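Regulatory protein LEU3 (Saccharomyces cerevisiae, PDB 2ER8) binds DNA through a fungal zinc cluster domain, the part modelled here with its target DNA, and controls RNA levels of leucine-specific genes in the nucleus. Local coordinates at residues Cys6-Gln12 and Cys26-Lys32. Residues are numbered along the deposited sequence; the frame is centred on the assembly and turned at random.
Sequences CVECRQQ and CTKCAKK. With ZN (zinc ion), chain I; ZN (zinc ion), chain J; nucleotides of chain A; nucleotides of chain B.
C6 and C26 face each other as the N-caps of two short helices, 7-11 and 27-31, whose backbones come closest at E8 and C29, with CA atoms 6.8 Å apart. Between them sit two zinc ions, and the sulfurs of C6 and C26 bridge both. C6 SG lies 2.4 Å from the zinc of chain I and 2.6 Å from that of chain J. C9 SG is the third ligand of the chain J zinc and C29 SG of the chain I zinc; C16 and C36, respectively, are the fourth. Each bridging SG sits between its own backbone N and carbonyl carbon (chi1 80° in C6). There it also accepts a capping bond, from C9 N to C6 SG and, at 3.2 Å, from C29 N to C26 SG. Each bridging sulfur thus serves two metals and a helix start. Around the cluster, E8 CB rests on C29 SG, and K28 CB on C9 SG at 3.7 Å.

Beyond the metals, E8 swings CG anti to its backbone N (chi1 -170°) and bends at chi2, offering OE2 to two donors. K32 NZ forms a salt bridge to E8 OE2 (3.0 Å), coming from above the carboxylate plane, while Q12 NE2 arrives from the opposite face on the syn side. Q12 NE2 also gives a hydrogen bond to OP2 of DC2 of chain B (3.1 Å). E8 therefore probably helps to hold the Q12 amide against that phosphate. With an alanine here, K32 would probably lose its carboxylate mate and the Q12 amide would be freer to turn from that phosphate. R10 NH2 grips OP1 of DA7 of chain A, in the guanidinium plane. Two helices, each led by a CxxC pair, give four of the six cysteines that hold two zincs in the Zn(2)-Cys(6) binuclear cluster of fungal, GAL4-type DNA-binding domains.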
loop_
_atom_site.group_PDB
_atom_site.type_symbol
_atom_site.label_atom_id
_atom_site.label_comp_id
_atom_site.label_asym_id
_atom_site.label_seq_id
_atom_site.Cartn_x
_atom_site.Cartn_y
_atom_site.Cartn_z
ATOM N N CYS E 6 14.933 4.143 -5.855
ATOM C CA CYS E 6 15.754 3.451 -6.822
ATOM C C CYS E 6 15.382 1.991 -6.834
ATOM O O CYS E 6 14.858 1.455 -5.860
ATOM C CB CYS E 6 17.217 3.578 -6.461
ATOM S SG CYS E 6 17.656 2.444 -5.212
ATOM N N VAL E 7 15.665 1.355 -7.956
ATOM C CA VAL E 7 15.375 -0.046 -8.155
ATOM C C VAL E 7 15.604 -0.900 -6.942
ATOM O O VAL E 7 14.683 -1.486 -6.433
ATOM C CB VAL E 7 16.236 -0.595 -9.254
ATOM C CG1 VAL E 7 15.904 -2.027 -9.507
ATOM C CG2 VAL E 7 16.045 0.243 -10.485
ATOM N N GLU E 8 16.850 -0.977 -6.494
ATOM C CA GLU E 8 17.204 -1.799 -5.347
ATOM C C GLU E 8 16.368 -1.505 -4.127
ATOM O O GLU E 8 15.905 -2.433 -3.480
ATOM C CB GLU E 8 18.680 -1.635 -4.999
ATOM C CG GLU E 8 19.171 -2.639 -3.983
ATOM C CD GLU E 8 18.715 -4.077 -4.301
ATOM O OE1 GLU E 8 18.620 -4.428 -5.500
ATOM O OE2 GLU E 8 18.458 -4.871 -3.362
ATOM N N CYS E 9 16.168 -0.237 -3.795
ATOM C CA CYS E 9 15.349 0.062 -2.635
ATOM C C CYS E 9 13.927 -0.390 -2.821
ATOM O O CYS E 9 13.302 -0.863 -1.881
ATOM C CB CYS E 9 15.415 1.521 -2.322
ATOM S SG CYS E 9 17.024 1.746 -1.660
ATOM N N ARG E 10 13.415 -0.291 -4.041
ATOM C CA ARG E 10 12.056 -0.782 -4.339
ATOM C C ARG E 10 11.956 -2.286 -4.184
ATOM O O ARG E 10 10.989 -2.803 -3.654
ATOM C CB ARG E 10 11.643 -0.456 -5.757
ATOM C CG ARG E 10 11.125 0.930 -5.897
ATOM C CD ARG E 10 10.510 1.125 -7.233
ATOM N NE ARG E 10 9.866 2.424 -7.279
ATOM C CZ ARG E 10 9.347 2.934 -8.382
ATOM N NH1 ARG E 10 9.409 2.228 -9.507
ATOM N NH2 ARG E 10 8.787 4.134 -8.361
ATOM N N GLN E 11 12.953 -2.982 -4.703
ATOM C CA GLN E 11 13.037 -4.426 -4.597
ATOM C C GLN E 11 13.060 -4.836 -3.120
ATOM O O GLN E 11 12.436 -5.839 -2.721
ATOM C CB GLN E 11 14.309 -4.905 -5.285
ATOM C CG GLN E 11 14.594 -6.391 -5.081
ATOM C CD GLN E 11 13.499 -7.283 -5.612
ATOM O OE1 GLN E 11 12.914 -6.981 -6.666
ATOM N NE2 GLN E 11 13.221 -8.409 -4.902
ATOM N N GLN E 12 13.771 -4.056 -2.308
ATOM C CA GLN E 12 13.853 -4.371 -0.878
ATOM C C GLN E 12 12.855 -3.563 0.010
ATOM O O GLN E 12 12.903 -3.617 1.248
ATOM C CB GLN E 12 15.294 -4.189 -0.376
ATOM C CG GLN E 12 16.331 -4.887 -1.188
ATOM C CD GLN E 12 16.071 -6.346 -1.337
ATOM O OE1 GLN E 12 15.489 -6.954 -0.460
ATOM N NE2 GLN E 12 16.535 -6.936 -2.436
ATOM N N CYS E 26 22.271 5.916 -3.771
ATOM C CA CYS E 26 21.504 6.028 -2.539
ATOM C C CYS E 26 22.265 5.276 -1.473
ATOM O O CYS E 26 22.982 4.308 -1.754
ATOM C CB CYS E 26 20.088 5.450 -2.685
ATOM S SG CYS E 26 20.039 3.650 -2.701
ATOM N N THR E 27 22.122 5.763 -0.249
ATOM C CA THR E 27 22.777 5.186 0.913
ATOM C C THR E 27 22.763 3.659 0.837
ATOM O O THR E 27 23.814 3.022 0.734
ATOM C CB THR E 27 22.067 5.625 2.213
ATOM O OG1 THR E 27 22.055 7.057 2.305
ATOM C CG2 THR E 27 22.772 5.063 3.405
ATOM N N LYS E 28 21.557 3.095 0.876
ATOM C CA LYS E 28 21.345 1.656 0.823
ATOM C C LYS E 28 22.131 0.960 -0.281
ATOM O O LYS E 28 22.752 -0.069 -0.035
ATOM C CB LYS E 28 19.855 1.366 0.650
ATOM C CG LYS E 28 18.994 1.602 1.897
ATOM C CD LYS E 28 19.202 0.473 2.878
ATOM C CE LYS E 28 18.262 0.522 4.046
ATOM N NZ LYS E 28 18.516 -0.650 4.966
ATOM N N CYS E 29 22.104 1.525 -1.489
ATOM C CA CYS E 29 22.812 0.940 -2.643
ATOM C C CYS E 29 24.327 0.987 -2.487
ATOM O O CYS E 29 25.044 0.075 -2.906
ATOM C CB CYS E 29 22.411 1.638 -3.954
ATOM S SG CYS E 29 20.882 1.019 -4.691
ATOM N N ALA E 30 24.810 2.067 -1.891
ATOM C CA ALA E 30 26.227 2.215 -1.637
ATOM C C ALA E 30 26.680 1.118 -0.650
ATOM O O ALA E 30 27.602 0.341 -0.938
ATOM C CB ALA E 30 26.482 3.589 -1.062
ATOM N N LYS E 31 26.027 1.059 0.505
ATOM C CA LYS E 31 26.369 0.080 1.507
ATOM C C LYS E 31 26.357 -1.338 0.957
ATOM O O LYS E 31 27.094 -2.185 1.429
ATOM C CB LYS E 31 25.401 0.190 2.659
ATOM C CG LYS E 31 25.819 -0.625 3.868
ATOM C CD LYS E 31 24.980 -0.252 5.111
ATOM C CE LYS E 31 23.470 -0.697 5.016
ATOM N NZ LYS E 31 22.617 0.084 4.047
ATOM N N LYS E 32 25.519 -1.603 -0.039
ATOM C CA LYS E 32 25.449 -2.934 -0.647
ATOM C C LYS E 32 26.461 -3.004 -1.787
ATOM O O LYS E 32 26.586 -4.019 -2.460
ATOM C CB LYS E 32 24.050 -3.199 -1.212
ATOM C CG LYS E 32 22.944 -3.213 -0.192
ATOM C CD LYS E 32 21.643 -3.712 -0.803
ATOM C CE LYS E 32 21.819 -5.123 -1.394
ATOM N NZ LYS E 32 20.539 -5.895 -1.468
HETATM ZN ZN ZN I . 19.973 2.919 -4.938
HETATM ZN ZN ZN J . 17.682 3.669 -2.953
ATOM P P DA A 7 7.963 4.576 -4.819
ATOM O OP1 DA A 7 8.842 5.340 -5.719
ATOM O OP2 DA A 7 8.054 3.090 -4.826
ATOM O "O5'" DA A 7 8.211 5.061 -3.325
ATOM C "C5'" DA A 7 8.097 6.418 -3.003
ATOM C "C4'" DA A 7 8.084 6.612 -1.508
ATOM O "O4'" DA A 7 6.913 5.964 -0.950
ATOM C "C3'" DA A 7 9.276 5.965 -0.808
ATOM O "O3'" DA A 7 9.623 6.725 0.362
ATOM C "C2'" DA A 7 8.759 4.576 -0.488
ATOM C "C1'" DA A 7 7.285 4.854 -0.162
ATOM N N9 DA A 7 6.328 3.791 -0.428
ATOM C C8 DA A 7 6.234 3.058 -1.583
ATOM N N7 DA A 7 5.322 2.112 -1.551
ATOM C C5 DA A 7 4.745 2.242 -0.290
ATOM C C6 DA A 7 3.700 1.509 0.360
ATOM N N6 DA A 7 3.049 0.478 -0.199
ATOM N N1 DA A 7 3.362 1.881 1.615
ATOM C C2 DA A 7 4.049 2.910 2.183
ATOM N N3 DA A 7 5.055 3.670 1.671
ATOM C C4 DA A 7 5.351 3.277 0.411
ATOM P P DC B 2 16.514 -11.415 -1.654
ATOM O OP1 DC B 2 16.945 -12.568 -2.509
ATOM O OP2 DC B 2 16.482 -10.022 -2.239
ATOM O "O5'" DC B 2 15.086 -11.794 -1.053
ATOM C "C5'" DC B 2 14.692 -11.259 0.198
ATOM C "C4'" DC B 2 13.329 -11.762 0.608
ATOM O "O4'" DC B 2 13.116 -11.221 1.922
ATOM C "C3'" DC B 2 12.182 -11.226 -0.238
ATOM O "O3'" DC B 2 11.081 -12.162 -0.243
ATOM C "C2'" DC B 2 11.857 -9.912 0.449
ATOM C "C1'" DC B 2 12.140 -10.218 1.904
ATOM N N1 DC B 2 12.685 -9.121 2.683
ATOM C C2 DC B 2 12.156 -8.882 3.986
ATOM O O2 DC B 2 11.284 -9.668 4.444
ATOM N N3 DC B 2 12.624 -7.830 4.705
ATOM C C4 DC B 2 13.551 -7.024 4.178
ATOM N N4 DC B 2 13.959 -5.985 4.902
ATOM C C5 DC B 2 14.114 -7.257 2.873
ATOM C C6 DC B 2 13.657 -8.306 2.170
#